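Local coordinates for TOG array regulator of axonemal microtubules protein 1 (Mus musculus, PDB 5DN7) that interacts with microtubules and promotes their polymerization through TOG regions built of HEAT repeats, and takes part in ciliogenesis and the control of cilium length, at residues A[89-94]-A[128-133]; A[166-171]-A[251-256]; A[182-187]-A[222-227]; A[205-210]-A[242-247]. All coordinates share one frame; numbering follows the deposited sequence.

Contact 1: residues A[89-94]-A[128-133]; sequences VLHLLV and MKIFLK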
loop_
_atom_site.group_PDB
_atom_site.type_symbol
_atom_site.label_atom_id
_atom_site.label_comp_id
_atom_site.label_asym_id
_atom_site.label_seq_id
_atom_site.Cartn_x
_atom_site.Cartn_y
_atom_site.Cartn_z
ATOM N N VAL A 89 -14.245 6.358 -3.286
ATOM C CA VAL A 89 -14.372 7.739 -2.818
ATOM C C VAL A 89 -13.032 8.303 -2.304
ATOM O O VAL A 89 -12.660 9.426 -2.602
ATOM C CB VAL A 89 -15.434 7.840 -1.725
ATOM C CG1 VAL A 89 -15.310 9.166 -0.982
ATOM C CG2 VAL A 89 -16.821 7.671 -2.348
ATOM N N LEU A 90 -12.315 7.502 -1.537
ATOM C CA LEU A 90 -11.027 7.871 -0.977
ATOM C C LEU A 90 -9.994 8.108 -2.075
ATOM O O LEU A 90 -9.228 9.060 -2.013
ATOM C CB LEU A 90 -10.551 6.783 -0.012
ATOM C CG LEU A 90 -9.231 7.034 0.715
ATOM C CD1 LEU A 90 -9.321 8.335 1.477
ATOM C CD2 LEU A 90 -8.874 5.865 1.646
ATOM N N HIS A 91 -9.980 7.242 -3.081
ATOM C CA HIS A 91 -9.099 7.418 -4.226
ATOM C C HIS A 91 -9.378 8.741 -4.916
ATOM O O HIS A 91 -8.448 9.497 -5.239
ATOM C CB HIS A 91 -9.258 6.284 -5.242
ATOM C CG HIS A 91 -8.387 6.444 -6.451
ATOM N ND1 HIS A 91 -8.783 6.080 -7.720
ATOM C CD2 HIS A 91 -7.130 6.938 -6.580
ATOM C CE1 HIS A 91 -7.813 6.346 -8.575
ATOM N NE2 HIS A 91 -6.800 6.871 -7.905
ATOM N N LEU A 92 -10.664 9.002 -5.163
ATOM C CA LEU A 92 -11.040 10.233 -5.846
ATOM C C LEU A 92 -10.625 11.448 -5.007
ATOM O O LEU A 92 -10.081 12.421 -5.527
ATOM C CB LEU A 92 -12.540 10.256 -6.132
ATOM C CG LEU A 92 -13.072 11.528 -6.789
ATOM C CD1 LEU A 92 -12.278 11.849 -8.043
ATOM C CD2 LEU A 92 -14.541 11.327 -7.145
ATOM N N LEU A 93 -10.855 11.370 -3.704
ATOM C CA LEU A 93 -10.479 12.447 -2.795
ATOM C C LEU A 93 -8.985 12.720 -2.900
ATOM O O LEU A 93 -8.569 13.860 -3.057
ATOM C CB LEU A 93 -10.859 12.111 -1.350
ATOM C CG LEU A 93 -10.329 13.072 -0.267
ATOM C CD1 LEU A 93 -10.911 14.486 -0.401
ATOM C CD2 LEU A 93 -10.558 12.522 1.135
ATOM N N VAL A 94 -8.194 11.654 -2.819
ATOM C CA VAL A 94 -6.750 11.752 -2.968
ATOM C C VAL A 94 -6.415 12.456 -4.275
ATOM O O VAL A 94 -5.560 13.339 -4.312
ATOM C CB VAL A 94 -6.084 10.364 -2.953
ATOM C CG1 VAL A 94 -4.663 10.453 -3.490
ATOM C CG2 VAL A 94 -6.094 9.787 -1.546
ATOM N N MET A 128 -4.328 -0.324 -4.465
ATOM C CA MET A 128 -3.113 -0.143 -5.259
ATOM C C MET A 128 -3.144 1.219 -5.968
ATOM O O MET A 128 -2.101 1.942 -6.024
ATOM C CB MET A 128 -2.929 -1.272 -6.280
ATOM C CG MET A 128 -2.482 -2.626 -5.701
ATOM S SD MET A 128 -1.105 -2.510 -4.509
ATOM C CE MET A 128 0.149 -1.607 -5.444
ATOM N N LYS A 129 -4.318 1.582 -6.498
ATOM C CA LYS A 129 -4.444 2.945 -7.053
ATOM C C LYS A 129 -4.055 4.002 -6.023
ATOM O O LYS A 129 -3.233 4.918 -6.294
ATOM C CB LYS A 129 -5.867 3.219 -7.547
ATOM C CG LYS A 129 -6.237 2.513 -8.850
ATOM C CD LYS A 129 -7.749 2.586 -9.046
ATOM C CE LYS A 129 -8.181 1.905 -10.319
ATOM N NZ LYS A 129 -9.639 1.608 -10.239
ATOM N N ILE A 130 -4.619 3.864 -4.820
ATOM C CA ILE A 130 -4.310 4.844 -3.777
ATOM C C ILE A 130 -2.809 4.916 -3.458
ATOM O O ILE A 130 -2.217 6.000 -3.494
ATOM C CB ILE A 130 -5.099 4.563 -2.493
ATOM C CG1 ILE A 130 -6.578 4.835 -2.744
ATOM C CG2 ILE A 130 -4.640 5.484 -1.391
ATOM C CD1 ILE A 130 -7.501 4.055 -1.857
ATOM N N PHE A 131 -2.183 3.780 -3.157
ATOM C CA PHE A 131 -0.764 3.800 -2.799
ATOM C C PHE A 131 0.135 4.362 -3.925
ATOM O O PHE A 131 1.110 5.053 -3.630
ATOM C CB PHE A 131 -0.281 2.398 -2.391
ATOM C CG PHE A 131 -0.630 2.020 -0.971
ATOM C CD1 PHE A 131 -0.057 2.691 0.094
ATOM C CD2 PHE A 131 -1.535 0.996 -0.704
ATOM C CE1 PHE A 131 -0.378 2.357 1.402
ATOM C CE2 PHE A 131 -1.853 0.649 0.607
ATOM C CZ PHE A 131 -1.272 1.340 1.665
ATOM N N LEU A 132 -0.184 4.068 -5.192
ATOM C CA LEU A 132 0.624 4.595 -6.278
ATOM C C LEU A 132 0.452 6.099 -6.394
ATOM O O LEU A 132 1.435 6.824 -6.646
ATOM C CB LEU A 132 0.285 3.919 -7.612
ATOM C CG LEU A 132 0.861 2.499 -7.705
ATOM C CD1 LEU A 132 0.196 1.658 -8.812
ATOM C CD2 LEU A 132 2.371 2.571 -7.884
ATOM N N LYS A 133 -0.777 6.583 -6.204
ATOM C CA LYS A 133 -0.973 8.036 -6.184
ATOM C C LYS A 133 -0.139 8.693 -5.054
ATOM O O LYS A 133 0.576 9.694 -5.278
ATOM C CB LYS A 133 -2.456 8.377 -6.027
ATOM C CG LYS A 133 -2.783 9.823 -6.352
ATOM C CD LYS A 133 -2.400 10.136 -7.802
ATOM C CE LYS A 133 -2.716 11.565 -8.206
ATOM N NZ LYS A 133 -2.850 11.642 -9.709
#

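Contact 2: residues A[166-171]-A[251-256]; sequences CICSLL and PRLTEQ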
loop_
_atom_site.group_PDB
_atom_site.type_symbol
_atom_site.label_atom_id
_atom_site.label_comp_id
_atom_site.label_asym_id
_atom_site.label_seq_id
_atom_site.Cartn_x
_atom_site.Cartn_y
_atom_site.Cartn_z
ATOM N N CYS A 166 5.853 -2.694 -1.578
ATOM C CA CYS A 166 7.268 -2.364 -1.723
ATOM C C CYS A 166 7.812 -2.806 -3.100
ATOM O O CYS A 166 8.492 -2.018 -3.796
ATOM C CB CYS A 166 8.090 -2.990 -0.587
ATOM S SG CYS A 166 7.772 -2.212 1.016
ATOM N N ILE A 167 7.504 -4.040 -3.504
ATOM C CA ILE A 167 7.950 -4.539 -4.815
ATOM C C ILE A 167 7.455 -3.642 -5.945
ATOM O O ILE A 167 8.206 -3.241 -6.848
ATOM C CB ILE A 167 7.456 -5.967 -5.090
ATOM C CG1 ILE A 167 8.047 -6.942 -4.082
ATOM C CG2 ILE A 167 7.789 -6.402 -6.552
ATOM C CD1 ILE A 167 7.361 -8.304 -4.088
ATOM N N CYS A 168 6.175 -3.317 -5.865
ATOM C CA CYS A 168 5.543 -2.456 -6.836
ATOM C C CYS A 168 6.280 -1.100 -6.946
ATOM O O CYS A 168 6.607 -0.612 -8.048
ATOM C CB CYS A 168 4.082 -2.282 -6.438
ATOM S SG CYS A 168 3.138 -1.171 -7.485
ATOM N N SER A 169 6.545 -0.520 -5.783
ATOM C CA SER A 169 7.291 0.721 -5.658
ATOM C C SER A 169 8.672 0.653 -6.338
ATOM O O SER A 169 9.043 1.541 -7.107
ATOM C CB SER A 169 7.449 1.066 -4.168
ATOM O OG SER A 169 7.667 2.443 -3.976
ATOM N N LEU A 170 9.415 -0.411 -6.063
ATOM C CA LEU A 170 10.769 -0.540 -6.561
ATOM C C LEU A 170 10.777 -0.824 -8.063
ATOM O O LEU A 170 11.778 -0.583 -8.730
ATOM C CB LEU A 170 11.511 -1.655 -5.833
ATOM C CG LEU A 170 11.915 -1.408 -4.382
ATOM C CD1 LEU A 170 11.969 -2.747 -3.626
ATOM C CD2 LEU A 170 13.276 -0.692 -4.361
ATOM N N LEU A 171 9.670 -1.349 -8.582
ATOM C CA LEU A 171 9.552 -1.543 -10.024
ATOM C C LEU A 171 8.976 -0.304 -10.745
ATOM O O LEU A 171 8.980 -0.239 -11.964
ATOM C CB LEU A 171 8.673 -2.773 -10.335
ATOM C CG LEU A 171 9.175 -4.187 -10.022
ATOM C CD1 LEU A 171 8.063 -5.222 -10.186
ATOM C CD2 LEU A 171 10.351 -4.535 -10.918
ATOM N N PRO A 251 10.192 -10.151 -10.809
ATOM C CA PRO A 251 8.741 -9.996 -10.915
ATOM C C PRO A 251 8.437 -8.802 -11.816
ATOM O O PRO A 251 9.356 -8.069 -12.169
ATOM C CB PRO A 251 8.311 -9.731 -9.467
ATOM C CG PRO A 251 9.478 -8.967 -8.914
ATOM C CD PRO A 251 10.692 -9.666 -9.504
ATOM N N ARG A 252 7.177 -8.613 -12.190
ATOM C CA ARG A 252 6.785 -7.504 -13.054
ATOM C C ARG A 252 5.474 -6.990 -12.548
ATOM O O ARG A 252 4.838 -7.638 -11.702
ATOM C CB ARG A 252 6.644 -7.945 -14.524
ATOM C CG ARG A 252 5.533 -8.996 -14.743
ATOM C CD ARG A 252 5.367 -9.353 -16.230
ATOM N NE ARG A 252 5.005 -8.187 -17.031
ATOM C CZ ARG A 252 3.766 -7.739 -17.183
ATOM N NH1 ARG A 252 2.763 -8.370 -16.595
ATOM N NH2 ARG A 252 3.528 -6.670 -17.937
ATOM N N LEU A 253 5.046 -5.861 -13.097
ATOM C CA LEU A 253 3.777 -5.256 -12.729
ATOM C C LEU A 253 2.744 -5.433 -13.816
ATOM O O LEU A 253 3.030 -5.210 -14.983
ATOM C CB LEU A 253 3.947 -3.762 -12.461
ATOM C CG LEU A 253 4.742 -3.332 -11.238
ATOM C CD1 LEU A 253 4.690 -1.824 -11.150
ATOM C CD2 LEU A 253 4.168 -3.972 -9.984
ATOM N N THR A 254 1.532 -5.811 -13.436
ATOM C CA THR A 254 0.421 -5.773 -14.373
ATOM C C THR A 254 0.013 -4.326 -14.613
ATOM O O THR A 254 0.494 -3.426 -13.947
ATOM C CB THR A 254 -0.793 -6.532 -13.868
ATOM O OG1 THR A 254 -1.433 -5.764 -12.842
ATOM C CG2 THR A 254 -0.379 -7.893 -13.326
ATOM N N GLU A 255 -0.894 -4.124 -15.563
ATOM C CA GLU A 255 -1.446 -2.803 -15.823
ATOM C C GLU A 255 -2.184 -2.316 -14.582
ATOM O O GLU A 255 -2.126 -1.137 -14.235
ATOM C CB GLU A 255 -2.395 -2.843 -17.021
ATOM C CG GLU A 255 -2.964 -1.487 -17.408
ATOM C CD GLU A 255 -3.861 -1.557 -18.629
ATOM O OE1 GLU A 255 -4.069 -2.672 -19.151
ATOM O OE2 GLU A 255 -4.356 -0.498 -19.066
ATOM N N GLN A 256 -2.846 -3.240 -13.895
ATOM C CA GLN A 256 -3.574 -2.910 -12.676
ATOM C C GLN A 256 -2.643 -2.596 -11.505
ATOM O O GLN A 256 -3.108 -2.333 -10.396
ATOM C CB GLN A 256 -4.525 -4.049 -12.300
ATOM C CG GLN A 256 -5.670 -4.252 -13.277
ATOM C CD GLN A 256 -6.274 -5.639 -13.188
ATOM O OE1 GLN A 256 -7.421 -5.803 -12.771
ATOM N NE2 GLN A 256 -5.506 -6.646 -13.582
#

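Contact 3: residues A[182-187]-A[222-227]; sequences KLSFDL and FKAVDT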
loop_
_atom_site.group_PDB
_atom_site.type_symbol
_atom_site.label_atom_id
_atom_site.label_comp_id
_atom_site.label_asym_id
_atom_site.label_seq_id
_atom_site.Cartn_x
_atom_site.Cartn_y
_atom_site.Cartn_z
ATOM N N LYS A 182 18.556 0.771 3.792
ATOM C CA LYS A 182 17.531 0.930 4.799
ATOM C C LYS A 182 16.381 0.004 4.462
ATOM O O LYS A 182 15.909 -0.753 5.306
ATOM C CB LYS A 182 17.059 2.384 4.878
ATOM C CG LYS A 182 16.050 2.642 5.996
ATOM C CD LYS A 182 15.750 4.140 6.161
ATOM C CE LYS A 182 14.884 4.669 5.010
ATOM N NZ LYS A 182 14.554 6.130 5.159
ATOM N N LEU A 183 15.981 0.049 3.196
ATOM C CA LEU A 183 14.874 -0.734 2.689
ATOM C C LEU A 183 15.114 -2.220 2.950
ATOM O O LEU A 183 14.256 -2.899 3.510
ATOM C CB LEU A 183 14.679 -0.448 1.197
ATOM C CG LEU A 183 13.308 -0.687 0.584
ATOM C CD1 LEU A 183 12.204 -0.104 1.451
ATOM C CD2 LEU A 183 13.272 -0.059 -0.813
ATOM N N SER A 184 16.286 -2.724 2.588
ATOM C CA SER A 184 16.532 -4.148 2.759
ATOM C C SER A 184 16.586 -4.560 4.238
ATOM O O SER A 184 16.212 -5.686 4.579
ATOM C CB SER A 184 17.819 -4.559 2.062
ATOM O OG SER A 184 18.920 -3.858 2.583
ATOM N N PHE A 185 17.047 -3.664 5.106
ATOM C CA PHE A 185 17.036 -3.970 6.534
ATOM C C PHE A 185 15.627 -3.973 7.082
ATOM O O PHE A 185 15.307 -4.752 7.973
ATOM C CB PHE A 185 17.897 -2.975 7.322
ATOM C CG PHE A 185 19.352 -3.347 7.373
ATOM C CD1 PHE A 185 20.109 -3.412 6.217
ATOM C CD2 PHE A 185 19.963 -3.620 8.575
ATOM C CE1 PHE A 185 21.445 -3.759 6.249
ATOM C CE2 PHE A 185 21.308 -3.949 8.617
ATOM C CZ PHE A 185 22.041 -4.023 7.444
ATOM N N ASP A 186 14.790 -3.086 6.562
ATOM C CA ASP A 186 13.394 -3.026 6.969
ATOM C C ASP A 186 12.615 -4.238 6.447
ATOM O O ASP A 186 11.622 -4.649 7.048
ATOM C CB ASP A 186 12.721 -1.735 6.472
ATOM C CG ASP A 186 13.120 -0.498 7.283
ATOM O OD1 ASP A 186 13.661 -0.638 8.407
ATOM O OD2 ASP A 186 12.859 0.631 6.798
ATOM N N LEU A 187 13.060 -4.811 5.332
ATOM C CA LEU A 187 12.310 -5.903 4.691
ATOM C C LEU A 187 12.808 -7.272 5.124
ATOM O O LEU A 187 12.087 -8.248 5.035
ATOM C CB LEU A 187 12.390 -5.794 3.168
ATOM C CG LEU A 187 11.426 -4.824 2.478
ATOM C CD1 LEU A 187 11.757 -4.778 1.003
ATOM C CD2 LEU A 187 9.969 -5.267 2.672
ATOM N N PHE A 222 23.305 -9.322 1.977
ATOM C CA PHE A 222 23.721 -10.411 2.864
ATOM C C PHE A 222 23.893 -9.949 4.328
ATOM O O PHE A 222 23.641 -10.720 5.266
ATOM C CB PHE A 222 24.997 -11.051 2.334
ATOM C CG PHE A 222 24.838 -11.636 0.953
ATOM C CD1 PHE A 222 23.629 -12.186 0.558
ATOM C CD2 PHE A 222 25.882 -11.600 0.038
ATOM C CE1 PHE A 222 23.471 -12.721 -0.716
ATOM C CE2 PHE A 222 25.727 -12.132 -1.242
ATOM C CZ PHE A 222 24.517 -12.691 -1.613
ATOM N N LYS A 223 24.275 -8.710 4.545
ATOM C CA LYS A 223 24.273 -8.170 5.869
ATOM C C LYS A 223 22.851 -8.074 6.413
ATOM O O LYS A 223 22.625 -8.383 7.544
ATOM C CB LYS A 223 24.935 -6.807 5.903
ATOM C CG LYS A 223 26.362 -6.838 5.386
ATOM C CD LYS A 223 27.210 -5.693 5.880
ATOM C CE LYS A 223 27.774 -4.876 4.750
ATOM N NZ LYS A 223 27.502 -3.439 4.980
ATOM N N ALA A 224 21.920 -7.627 5.585
ATOM C CA ALA A 224 20.515 -7.604 5.962
ATOM C C ALA A 224 20.037 -8.996 6.390
ATOM O O ALA A 224 19.368 -9.131 7.411
ATOM C CB ALA A 224 19.660 -7.081 4.820
ATOM N N VAL A 225 20.378 -10.021 5.609
ATOM C CA VAL A 225 20.020 -11.386 5.973
ATOM C C VAL A 225 20.690 -11.756 7.307
ATOM O O VAL A 225 20.117 -12.484 8.123
ATOM C CB VAL A 225 20.428 -12.407 4.880
ATOM C CG1 VAL A 225 20.181 -13.855 5.349
ATOM C CG2 VAL A 225 19.705 -12.124 3.538
ATOM N N ASP A 226 21.895 -11.243 7.540
ATOM C CA ASP A 226 22.579 -11.564 8.787
ATOM C C ASP A 226 21.818 -11.026 9.986
ATOM O O ASP A 226 21.804 -11.661 11.026
ATOM C CB ASP A 226 24.003 -11.018 8.805
ATOM C CG ASP A 226 24.969 -11.917 8.078
ATOM O OD1 ASP A 226 24.673 -13.125 7.956
ATOM O OD2 ASP A 226 26.022 -11.413 7.631
ATOM N N THR A 227 21.192 -9.855 9.849
ATOM C CA THR A 227 20.422 -9.310 10.972
ATOM C C THR A 227 19.178 -10.136 11.380
ATOM O O THR A 227 18.573 -9.875 12.431
ATOM C CB THR A 227 19.955 -7.862 10.693
ATOM O OG1 THR A 227 18.885 -7.858 9.746
ATOM C CG2 THR A 227 21.101 -7.028 10.174
HETATM O O HOH W 1 16.926 -5.660 10.012
#

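Contact 4: residues A[205-210]-A[242-247]; sequences AFAVLA and QARLAR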
loop_
_atom_site.group_PDB
_atom_site.type_symbol
_atom_site.label_atom_id
_atom_site.label_comp_id
_atom_site.label_asym_id
_atom_site.label_seq_id
_atom_site.Cartn_x
_atom_site.Cartn_y
_atom_site.Cartn_z
ATOM N N ALA A 205 11.070 -9.500 -3.325
ATOM C CA ALA A 205 11.514 -8.152 -3.036
ATOM C C ALA A 205 13.031 -8.108 -3.019
ATOM O O ALA A 205 13.615 -7.181 -3.557
ATOM C CB ALA A 205 10.949 -7.643 -1.722
ATOM N N PHE A 206 13.669 -9.113 -2.433
ATOM C CA PHE A 206 15.127 -9.123 -2.383
ATOM C C PHE A 206 15.742 -9.281 -3.784
ATOM O O PHE A 206 16.791 -8.700 -4.054
ATOM C CB PHE A 206 15.633 -10.199 -1.410
ATOM C CG PHE A 206 16.001 -9.627 -0.027
ATOM C CD1 PHE A 206 15.037 -9.016 0.766
ATOM C CD2 PHE A 206 17.313 -9.647 0.432
ATOM C CE1 PHE A 206 15.370 -8.452 2.011
ATOM C CE2 PHE A 206 17.660 -9.067 1.667
ATOM C CZ PHE A 206 16.683 -8.483 2.455
ATOM N N ALA A 207 15.092 -10.028 -4.677
ATOM C CA ALA A 207 15.561 -10.094 -6.061
ATOM C C ALA A 207 15.543 -8.703 -6.695
ATOM O O ALA A 207 16.524 -8.284 -7.356
ATOM C CB ALA A 207 14.711 -11.074 -6.891
ATOM N N VAL A 208 14.445 -7.973 -6.482
ATOM C CA VAL A 208 14.377 -6.612 -7.022
ATOM C C VAL A 208 15.397 -5.646 -6.381
ATOM O O VAL A 208 15.964 -4.770 -7.059
ATOM C CB VAL A 208 12.971 -6.010 -6.872
ATOM C CG1 VAL A 208 12.928 -4.630 -7.519
ATOM C CG2 VAL A 208 11.948 -6.919 -7.530
ATOM N N LEU A 209 15.630 -5.785 -5.085
ATOM C CA LEU A 209 16.677 -4.989 -4.446
ATOM C C LEU A 209 18.043 -5.300 -5.053
ATOM O O LEU A 209 18.787 -4.393 -5.357
ATOM C CB LEU A 209 16.714 -5.220 -2.939
ATOM C CG LEU A 209 15.508 -4.678 -2.183
ATOM C CD1 LEU A 209 15.563 -5.158 -0.759
ATOM C CD2 LEU A 209 15.503 -3.147 -2.241
ATOM N N ALA A 210 18.368 -6.583 -5.219
ATOM C CA ALA A 210 19.647 -6.964 -5.823
ATOM C C ALA A 210 19.797 -6.334 -7.199
ATOM O O ALA A 210 20.845 -5.779 -7.528
ATOM C CB ALA A 210 19.776 -8.471 -5.927
ATOM N N GLN A 242 20.148 -16.747 -1.712
ATOM C CA GLN A 242 21.118 -16.994 -2.752
ATOM C C GLN A 242 20.519 -17.755 -3.925
ATOM O O GLN A 242 20.757 -17.430 -5.036
ATOM C CB GLN A 242 22.356 -17.675 -2.205
ATOM C CG GLN A 242 23.153 -16.778 -1.283
ATOM C CD GLN A 242 24.443 -17.371 -0.840
ATOM O OE1 GLN A 242 24.479 -18.358 -0.126
ATOM N NE2 GLN A 242 25.514 -16.769 -1.260
ATOM N N ALA A 243 19.698 -18.740 -3.619
ATOM C CA ALA A 243 19.011 -19.503 -4.656
ATOM C C ALA A 243 18.156 -18.563 -5.490
ATOM O O ALA A 243 18.241 -18.578 -6.705
ATOM C CB ALA A 243 18.177 -20.593 -4.047
ATOM N N ARG A 244 17.359 -17.721 -4.834
ATOM C CA ARG A 244 16.531 -16.750 -5.547
ATOM C C ARG A 244 17.353 -15.774 -6.400
ATOM O O ARG A 244 17.006 -15.506 -7.544
ATOM C CB ARG A 244 15.657 -15.954 -4.573
ATOM C CG ARG A 244 14.746 -14.925 -5.265
ATOM C CD ARG A 244 13.841 -15.613 -6.307
ATOM N NE ARG A 244 13.019 -14.677 -7.074
ATOM C CZ ARG A 244 13.398 -14.119 -8.212
ATOM N NH1 ARG A 244 14.601 -14.386 -8.698
ATOM N NH2 ARG A 244 12.587 -13.283 -8.852
ATOM N N LEU A 245 18.430 -15.239 -5.836
ATOM C CA LEU A 245 19.270 -14.254 -6.536
ATOM C C LEU A 245 19.975 -14.873 -7.725
ATOM O O LEU A 245 20.235 -14.192 -8.706
ATOM C CB LEU A 245 20.315 -13.652 -5.596
ATOM C CG LEU A 245 20.016 -12.336 -4.885
ATOM C CD1 LEU A 245 18.554 -12.218 -4.487
ATOM C CD2 LEU A 245 20.912 -12.247 -3.675
ATOM N N ALA A 246 20.306 -16.158 -7.627
ATOM C CA ALA A 246 20.940 -16.850 -8.744
ATOM C C ALA A 246 19.997 -16.925 -9.951
ATOM O O ALA A 246 20.444 -16.912 -11.097
ATOM C CB ALA A 246 21.386 -18.243 -8.325
ATOM N N ARG A 247 18.691 -17.005 -9.689
ATOM C CA ARG A 247 17.689 -16.945 -10.760
ATOM C C ARG A 247 17.548 -15.514 -11.246
ATOM O O ARG A 247 16.873 -14.700 -10.615
ATOM C CB ARG A 247 16.334 -17.454 -10.284
ATOM C CG ARG A 247 16.347 -18.879 -9.814
ATOM C CD ARG A 247 16.985 -19.785 -10.846
ATOM N NE ARG A 247 16.533 -21.163 -10.678
ATOM C CZ ARG A 247 15.662 -21.771 -11.482
ATOM N NH1 ARG A 247 15.150 -21.135 -12.531
ATOM N NH2 ARG A 247 15.313 -23.026 -11.241
#

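Contact 1: residues A[89-94]-A[128-133]
His91 carries its CG anti to the backbone N (chi1 179°), and Lys129 turns its CG anti to the carbonyl carbon (chi1 -74°); the two side chains cross at about a right angle. Lys129 CB sits over the centre of the His91 ring, 3.8 Å from the centroid, a CH-pi contact. Further out, Lys129 CD lies 3.8 Å from His91 CE1, while the extended chain leads its NZ away to a salt bridge with Glu126. At the root of the histidine side chain, Ile130 CG1 packs 3.9 Å from His91 CA, and the same isoleucine brings CD1 within 4.2 Å of Leu90 CD2. The tightest spot is one turn on, where Val94 CG1 presses to 3.5 Å against Lys133 CG as the two side chains slide past each other. No hydrogen bond links the segments, so apolar carbon and the aromatic face do the joining. The axes run 9.5 Å apart at 19°, nearly parallel. Helices 80-97 and 121-138 belong to the predicted HEAT repeats 5 and 6, and this side-by-side, same-direction packing of equivalent helices is how neighbouring repeats stack in a HEAT solenoid.

Contact 2: residues A[166-171]-A[251-256]
Pro251 brings the one ring to this contact, and it is the ring carbon CG that reaches the helix, 3.9 Å from CG2 of Ile167. The flat peptide that follows is met too: Leu171 CD1 comes within 3.7 Å of Pro251 O and 3.9 Å of Arg252 CA, so a leucine methyl lies against the backbone where the chain enters the short strand 252-253. The guanidinium of Arg252 takes no part here; the CA-CB bond of that residue points away from the helix, and NH1 makes a salt bridge with Glu260.

Leu253 does most of the apolar work. Its CG, anti to the carbonyl carbon (chi1 -68°), packs 4.0 Å from Leu171 CD1. The two methyls divide the rest: CD2 lies 3.8 Å from Cys168 CA and 3.9 Å from Cys168 SG, whereas CD1 comes 3.8 Å from Cys168 O. That carbonyl oxygen also accepts a bond from Thr172 OG1. Between the segments there is no hydrogen bond, and the chain is held to the helix by aliphatic carbon and one sulfur.

Helix 156-172 is thus crossed by a non-helical run near the end of the modelled TOG 2 region. Strand 252-253 pairs antiparallel with strand 259-260, whose Val259 touches Ile167, Pro251 and Leu253. Helix 196-213 adds Glu204 and Val208 against Pro251, while helix 121-138 approaches Cys168 with Met128 and Leu132.

Contact 3: residues A[182-187]-A[222-227]
Phe185 and Ala224 mark the closest backbone approach, their CA atoms 5.1 Å apart. The axes of helices 182-187 and 222-226 come to 8.8 Å and run in the same general direction, 31° apart, a spacing that the small Ala224 allows at the crossing: its CB points toward the other helix and lies 3.7 Å from Ser184 O.

Among the side chains, Phe185 carries most of the contact. One face of its ring is turned to Ala224, whose CA lies 4.0 Å above the plane and offset toward the rim, a CH-pi contact. On the same side of the ring, but nearer CE2, Thr227 CG2 comes in obliquely, 3.5 Å from that atom. Thr227 keeps its OG1 between the backbone N and the carbonyl carbon (chi1 74°), where it donates to Ala224 O at 2.7 Å, on a lone pair in the carbonyl plane. The same hydroxyl oxygen accepts from a water at 3.0 Å, and that water also donates to Phe185 O, at 2.8 Å. One water therefore links the two segments where no direct hydrogen bond does. Ser184 OG stays with its own helix, bonded to Pro181 O.

Phe185 and Thr227 lie on the exposed side, Ser184 and Ala224 on the buried one. Behind them, helix 196-213 packs on Ser184 through Phe206 and Leu209. Helix 140-148 touches Leu183 and Leu187 of helix 180-187, while helix 237-246 covers Phe222 and Val225 of helix 219-226.

Contact 4: residues A[205-210]-A[242-247]
Ala207 and Arg244 form the tight part: the alanine CB sits over the centre of the guanidinium, 3.5 Å above its plane and 3.6 Å from CZ. Arg244 starts with CG anti to the backbone N and then bends (chi2 57°). The buried guanidinium is well supplied with partners. NE makes a salt bridge with Glu204, NH2 donates to Thr249 O, and NH1 reaches Arg247 O at 3.0 Å, in plane at the edge, a weak bond because it is strongly bent (N-H...O 120°). These bonds hold the flat group in place for the methyl to rest on, and the neighbouring carboxylate would help to balance its charge.

The other half is looser and partly solvent-accessible. There Leu245 CD1 lies 4.0 Å from both Phe206 O and Ala207 CA, and Leu245 CG is 4.0 Å from Ala210 CB. All are ordinary van der Waals distances, between residues of which Ala210 and Leu245 are only partly covered.

With axes 9.3 Å apart at 56°, small alanines of helix 196-213 receive a long arginine and a leucine from helix 237-246, the last modelled helix of TOG region 2, a region built of HEAT-type repeats.

How the contacts relate
From the N terminus, contact 1 closes first, joining helices 80-97 and 121-138 before any other contact opens. Contact 2 then spans the longest loop, returning residues 251-256 to helix 156-172, and the other two lie nested within it. Contacts 3 and 4 cross: helix 196-213 enters contact 4 before helix 219-226 completes contact 3. Met128 and Leu132 of contact 1 touch Cys168 of contact 2, whose Leu170 in turn meets Leu183 of contact 3 and Val208 of contact 4. Contacts 1 and 3 stay about 30 Å apart, centre to centre, on opposite sides of the chain's centre, with contact 2 bridging them across the solenoid.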